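Local coordinates for protein carbohydrate kinase, FGGY (Novosphingobium aromaticivorans, PDB 3H6E) that probably phosphorylates a sugar or related substrate as a member of the FGGY carbohydrate kinases, at residues A237-A240 with A241-F244; G395-A398 with E399-V402; V425-G428 with A429-L432. All coordinates share one frame; numbering follows the deposited sequence.

Contact 1 (A237-A240 with A241-F244)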
loop_
_atom_site.group_PDB
_atom_site.type_symbol
_atom_site.label_atom_id
_atom_site.label_comp_id
_atom_site.label_asym_id
_atom_site.label_seq_id
_atom_site.Cartn_x
_atom_site.Cartn_y
_atom_site.Cartn_z
ATOM N N ALA A 237 5.847 1.079 4.746
ATOM C CA ALA A 237 6.853 1.497 3.778
ATOM C C ALA A 237 7.066 3.008 3.794
ATOM O O ALA A 237 8.157 3.490 3.505
ATOM C CB ALA A 237 6.464 1.030 2.384
ATOM N N LEU A 238 6.017 3.754 4.124
ATOM C CA LEU A 238 6.115 5.208 4.178
ATOM C C LEU A 238 6.971 5.641 5.361
ATOM O O LEU A 238 7.868 6.482 5.218
ATOM C CB LEU A 238 4.730 5.849 4.245
ATOM C CG LEU A 238 3.913 5.728 2.960
ATOM C CD1 LEU A 238 2.620 6.530 3.074
ATOM C CD2 LEU A 238 4.732 6.181 1.753
ATOM N N LEU A 239 6.691 5.061 6.526
ATOM C CA LEU A 239 7.547 5.237 7.695
ATOM C C LEU A 239 8.997 4.993 7.322
ATOM O O LEU A 239 9.865 5.820 7.586
ATOM C CB LEU A 239 7.150 4.269 8.806
ATOM C CG LEU A 239 6.121 4.773 9.810
ATOM C CD1 LEU A 239 5.883 3.718 10.880
ATOM C CD2 LEU A 239 6.590 6.076 10.427
ATOM N N ALA A 240 9.250 3.842 6.708
ATOM C CA ALA A 240 10.593 3.490 6.266
ATOM C C ALA A 240 11.197 4.591 5.396
ATOM O O ALA A 240 12.241 5.157 5.725
ATOM C CB ALA A 240 10.574 2.171 5.518
ATOM N N ALA A 241 10.531 4.891 4.288
ATOM C CA ALA A 241 10.993 5.920 3.367
ATOM C C ALA A 241 11.334 7.219 4.098
ATOM O O ALA A 241 12.326 7.876 3.781
ATOM C CB ALA A 241 9.950 6.172 2.295
ATOM N N ARG A 242 10.516 7.581 5.081
ATOM C CA ARG A 242 10.740 8.807 5.839
ATOM C C ARG A 242 11.946 8.690 6.769
ATOM O O ARG A 242 12.369 9.670 7.379
ATOM C CB ARG A 242 9.485 9.198 6.627
ATOM C CG ARG A 242 8.298 9.568 5.747
ATOM C CD ARG A 242 7.291 10.420 6.489
ATOM N NE ARG A 242 6.612 9.684 7.549
ATOM C CZ ARG A 242 5.436 9.077 7.408
ATOM N NH1 ARG A 242 4.800 9.113 6.243
ATOM N NH2 ARG A 242 4.893 8.431 8.429
ATOM N N GLY A 243 12.490 7.482 6.878
ATOM C CA GLY A 243 13.700 7.252 7.645
ATOM C C GLY A 243 14.931 7.761 6.916
ATOM O O GLY A 243 15.895 8.202 7.542
ATOM N N PHE A 244 14.899 7.700 5.586
ATOM C CA PHE A 244 15.994 8.215 4.773
ATOM C C PHE A 244 16.197 9.706 5.033
ATOM O O PHE A 244 15.233 10.449 5.222
ATOM C CB PHE A 244 15.738 7.965 3.284
ATOM C CG PHE A 244 15.744 6.514 2.901
ATOM C CD1 PHE A 244 16.898 5.758 3.017
ATOM C CD2 PHE A 244 14.599 5.909 2.407
ATOM C CE1 PHE A 244 16.910 4.419 2.661
ATOM C CE2 PHE A 244 14.601 4.570 2.046
ATOM C CZ PHE A 244 15.758 3.824 2.174
#
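The guanidinium group of Arg242 folds back along the last turn of helix 233-241, and one of its faces is turned to the backbone of Leu238 and Leu239: Leu238 O stands 3.9 Å above the plane and off toward its rim, with Leu239 N and CA on the same side. On that side too the aliphatic carbons of the leucines approach the terminal nitrogens: Leu238 CB is 3.8 Å from Arg242 NH1, Leu239 CD2 3.5 Å from Arg242 NH2. The chain reaches this place through a bend at chi3 (-68°), after its CG has passed 3.2 Å from Leu238 O. The other flat group, the ring of Phe244, approaches Ala240 O obliquely through CD2, at 4.1 Å.

Beneath these side chains the helix finishes its hydrogen bonding. Ala241 N binds Ala237 O in a nearly straight bond (2.9 Å, 174°), and Arg242 N binds Leu238 O. Gly243 N makes a short bond to Ala240 O, 2.6 Å, from above the carbonyl plane. The guanidinium thus lies close to backbone carbonyls at the helix C-terminus, which would probably suit its positive charge.

Leu238 and Ala241 reach Val254 of strand 252-256, and Phe244 and Ala241 reach Leu392 of strand 390-394, both in the seven-stranded sheet. Here a helix C-terminus runs straight into a type I beta turn, Ala241 to Phe244, between a helix that follows the six-stranded sheet and strand 252-256 of the seven-stranded one, consistent with the connection between the two domains of the FGGY fold.

Contact 2 (G395-A398 with E399-V402)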
loop_
_atom_site.group_PDB
_atom_site.type_symbol
_atom_site.label_atom_id
_atom_site.label_comp_id
_atom_site.label_asym_id
_atom_site.label_seq_id
_atom_site.Cartn_x
_atom_site.Cartn_y
_atom_site.Cartn_z
ATOM N N GLY A 395 9.968 -1.175 -5.115
ATOM C CA GLY A 395 9.446 -2.319 -5.840
ATOM C C GLY A 395 10.440 -2.806 -6.876
ATOM O O GLY A 395 11.536 -2.259 -6.992
ATOM N N ARG A 396 10.061 -3.823 -7.643
ATOM C CA ARG A 396 10.995 -4.445 -8.578
ATOM C C ARG A 396 11.422 -3.543 -9.737
ATOM O O ARG A 396 12.513 -3.708 -10.283
ATOM C CB ARG A 396 10.453 -5.785 -9.095
ATOM C CG ARG A 396 9.334 -5.696 -10.119
ATOM C CD ARG A 396 8.943 -7.097 -10.588
ATOM N NE ARG A 396 7.796 -7.102 -11.493
ATOM C CZ ARG A 396 7.881 -7.147 -12.820
ATOM N NH1 ARG A 396 9.065 -7.181 -13.418
ATOM N NH2 ARG A 396 6.776 -7.151 -13.555
ATOM N N PHE A 397 10.579 -2.586 -10.106
ATOM C CA PHE A 397 10.882 -1.718 -11.240
ATOM C C PHE A 397 11.864 -0.605 -10.878
ATOM O O PHE A 397 12.135 0.290 -11.679
ATOM C CB PHE A 397 9.599 -1.162 -11.858
ATOM C CG PHE A 397 8.786 -2.199 -12.585
ATOM C CD1 PHE A 397 9.002 -2.449 -13.930
ATOM C CD2 PHE A 397 7.819 -2.937 -11.920
ATOM C CE1 PHE A 397 8.269 -3.404 -14.598
ATOM C CE2 PHE A 397 7.082 -3.894 -12.582
ATOM C CZ PHE A 397 7.307 -4.128 -13.925
ATOM N N ALA A 398 12.394 -0.673 -9.661
ATOM C CA ALA A 398 13.507 0.177 -9.256
ATOM C C ALA A 398 14.806 -0.259 -9.925
ATOM O O ALA A 398 15.684 0.555 -10.185
ATOM C CB ALA A 398 13.658 0.168 -7.743
ATOM N N GLU A 399 14.904 -1.560 -10.189
ATOM C CA GLU A 399 16.045 -2.114 -10.903
ATOM C C GLU A 399 15.893 -1.920 -12.406
ATOM O O GLU A 399 16.711 -2.409 -13.184
ATOM C CB GLU A 399 16.217 -3.600 -10.581
ATOM C CG GLU A 399 17.206 -3.893 -9.460
ATOM C CD GLU A 399 16.628 -3.647 -8.082
ATOM O OE1 GLU A 399 15.385 -3.679 -7.948
ATOM O OE2 GLU A 399 17.420 -3.430 -7.134
ATOM N N ALA A 400 14.846 -1.205 -12.808
ATOM C CA ALA A 400 14.585 -0.951 -14.225
ATOM C C ALA A 400 15.214 0.365 -14.690
ATOM O O ALA A 400 14.546 1.398 -14.755
ATOM C CB ALA A 400 13.093 -0.958 -14.502
ATOM N N ASP A 401 16.504 0.306 -15.019
ATOM C CA ASP A 401 17.283 1.487 -15.399
ATOM C C ASP A 401 16.600 2.420 -16.398
ATOM O O ASP A 401 16.655 3.638 -16.253
ATOM C CB ASP A 401 18.663 1.078 -15.925
ATOM C CG ASP A 401 19.731 1.129 -14.850
ATOM O OD1 ASP A 401 19.974 2.231 -14.315
ATOM O OD2 ASP A 401 20.334 0.077 -14.548
ATOM N N VAL A 402 15.971 1.857 -17.419
ATOM C CA VAL A 402 15.319 2.678 -18.430
ATOM C C VAL A 402 14.146 3.443 -17.825
ATOM O O VAL A 402 13.914 4.605 -18.161
ATOM C CB VAL A 402 14.827 1.837 -19.619
ATOM C CG1 VAL A 402 14.239 2.736 -20.689
ATOM C CG2 VAL A 402 15.974 0.994 -20.184
#
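Glu399 N donates to Arg396 O (3.2 Å, 152°), meeting the oxygen from well above its carbonyl plane, 49° out of it. A weak bond follows one residue on, from Ala400 N to Phe397 O at 3.3 Å. Both span three residues, as does the bond of Ala398 N to Gly395 O just before, so the chain winds as a short 3-10 segment between strand 390-394 and helix 401-410.

Side-chain contacts are sparse. Glu399 bends at chi2 (78°), which turns its carboxylate back over the turn and leaves OE1 3.7 Å from Arg396 O; its side chain also touches Lys318. The methyl of Ala400 settles against the backbone of Phe397, its CB 3.2 Å from Phe397 O and 4.4 Å from Phe397 CB. Phe397 itself lies next to its neighbour Arg396, with Phe397 CZ 3.0 Å above one face of the guanidinium and off toward its rim; Arg396 NH1 has a long, weak ion pair with Asp316 OD1. The Phe397 ring also meets that of Phe261, and Phe397 N is bonded to Thr257 OG1.

Ala400 occupies the N-cap position of helix 401-410. Between 395-398 and 399-402 the hydrogen bonds are all backbone to backbone: the turn is held by N-H and C=O groups, and Ala400 has no polar side chain with which to cap the helix.

Contact 3 (V425-G428 with A429-L432)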
loop_
_atom_site.group_PDB
_atom_site.type_symbol
_atom_site.label_atom_id
_atom_site.label_comp_id
_atom_site.label_asym_id
_atom_site.label_seq_id
_atom_site.Cartn_x
_atom_site.Cartn_y
_atom_site.Cartn_z
ATOM N N VAL A 425 10.457 -5.763 4.409
ATOM C CA VAL A 425 9.204 -5.032 4.285
ATOM C C VAL A 425 8.680 -4.512 5.628
ATOM O O VAL A 425 7.903 -3.554 5.668
ATOM C CB VAL A 425 8.126 -5.905 3.605
ATOM C CG1 VAL A 425 7.492 -6.856 4.612
ATOM C CG2 VAL A 425 7.073 -5.034 2.944
ATOM N N SER A 426 9.119 -5.127 6.724
ATOM C CA SER A 426 8.583 -4.814 8.052
ATOM C C SER A 426 9.368 -3.751 8.833
ATOM O O SER A 426 8.987 -3.395 9.952
ATOM C CB SER A 426 8.467 -6.091 8.900
ATOM O OG SER A 426 7.509 -6.993 8.367
ATOM N N PHE A 427 10.450 -3.240 8.255
ATOM C CA PHE A 427 11.297 -2.297 8.982
ATOM C C PHE A 427 10.536 -1.074 9.482
ATOM O O PHE A 427 10.678 -0.678 10.640
ATOM C CB PHE A 427 12.492 -1.838 8.144
ATOM C CG PHE A 427 13.201 -0.644 8.724
ATOM C CD1 PHE A 427 13.927 -0.758 9.899
ATOM C CD2 PHE A 427 13.120 0.596 8.110
ATOM C CE1 PHE A 427 14.569 0.335 10.445
ATOM C CE2 PHE A 427 13.762 1.695 8.650
ATOM C CZ PHE A 427 14.489 1.563 9.820
ATOM N N GLY A 428 9.739 -0.477 8.600
ATOM C CA GLY A 428 9.052 0.766 8.896
ATOM C C GLY A 428 8.562 0.910 10.321
ATOM O O GLY A 428 8.759 1.947 10.948
ATOM N N ALA A 429 7.922 -0.134 10.836
ATOM C CA ALA A 429 7.316 -0.093 12.163
ATOM C C ALA A 429 8.294 0.296 13.276
ATOM O O ALA A 429 7.908 0.945 14.244
ATOM C CB ALA A 429 6.653 -1.422 12.478
ATOM N N LEU A 430 9.552 -0.109 13.149
ATOM C CA LEU A 430 10.567 0.260 14.132
ATOM C C LEU A 430 10.591 1.765 14.370
ATOM O O LEU A 430 10.768 2.225 15.500
ATOM C CB LEU A 430 11.948 -0.209 13.678
ATOM C CG LEU A 430 12.398 -1.608 14.106
ATOM C CD1 LEU A 430 11.353 -2.662 13.784
ATOM C CD2 LEU A 430 13.729 -1.947 13.456
ATOM N N ARG A 431 10.406 2.530 13.299
ATOM C CA ARG A 431 10.452 3.985 13.376
ATOM C C ARG A 431 9.294 4.551 14.191
ATOM O O ARG A 431 9.232 5.751 14.462
ATOM C CB ARG A 431 10.472 4.589 11.972
ATOM C CG ARG A 431 11.658 4.138 11.134
ATOM C CD ARG A 431 12.114 5.240 10.197
ATOM N NE ARG A 431 12.171 6.526 10.883
ATOM C CZ ARG A 431 11.235 7.464 10.784
ATOM N NH1 ARG A 431 10.170 7.263 10.019
ATOM N NH2 ARG A 431 11.359 8.606 11.446
ATOM N N LEU A 432 8.383 3.673 14.589
ATOM C CA LEU A 432 7.264 4.055 15.432
ATOM C C LEU A 432 7.745 4.126 16.884
ATOM O O LEU A 432 7.203 4.878 17.703
ATOM C CB LEU A 432 6.143 3.029 15.283
ATOM C CG LEU A 432 4.724 3.530 15.017
ATOM C CD1 LEU A 432 4.736 4.849 14.252
ATOM C CD2 LEU A 432 3.934 2.466 14.266
#
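Leu430 N donates to Phe427 O at 2.8 Å, and Arg431 N to Gly428 O at 2.9 Å, the second reaching its oxygen from 43° out of the carbonyl plane. Leu432 N continues the series to Ala429 O. Each bond spans three residues, so the chain leading into the weakly bonded helix 430-433 winds in a 3-10-like way. The first carbons of the side chains crowd the same oxygens: Leu430 CB is 3.3 Å from Phe427 O, and Arg431 CB lies equally near Gly428 O.

This winding follows strand 415-419 of the seven-stranded sheet, yet it packs on the other sheet: Ser426, Ala429 and Leu430 rest on Val10 of strand 9-13, and Leu430 also on Trp23 of strand 17-23. The C-terminal part of the chain thereby returns to the N-terminal domain, consistent with the two-domain plan of the actin-like ATPase superfamily.

Apolar contact centres on Phe427. Its ring carbon CG stands anti to the backbone N (chi1 167°), which swings the ring forward over the next turn. There CD1 comes to 3.8 Å from Leu430 CD2, the two side chains crossing at about a right angle, while Phe427 CZ lies 4.0 Å from Arg431 CG. Beyond CG the arginine bends at chi2 and chi3, and its guanidinium plane ends up 44° from that of the ring.

Among the polar ends, Arg431 is held by carbonyl oxygens: NH2 bonds Pro435 O, NH1 bonds Leu239 O and NE weakly Leu437 O. Ser426 OG makes a weak hydrogen bond to Asp12 OD2, and Ser426 N binds Asp424 OD2.

Along the chain the three contacts come in the order 1, 2, 3, each closing before the next opens. Contacts 1 and 3 are nevertheless close neighbours, their centres about 8 Å apart, and pack directly where Leu239 CD1 meets Leu432 CD1 at 3.7 Å. Contact 1 ends the helix that follows strand 226-232 of the six-stranded sheet, whereas contact 3 brings the chain back from the seven-stranded sheet; together they probably lie where the two domains meet. Contact 2 lies farther out, centred about 19 Å from contact 1 and 23 Å from contact 3, at the exit of strand 390-394, whose Leu392 contact 1 touches.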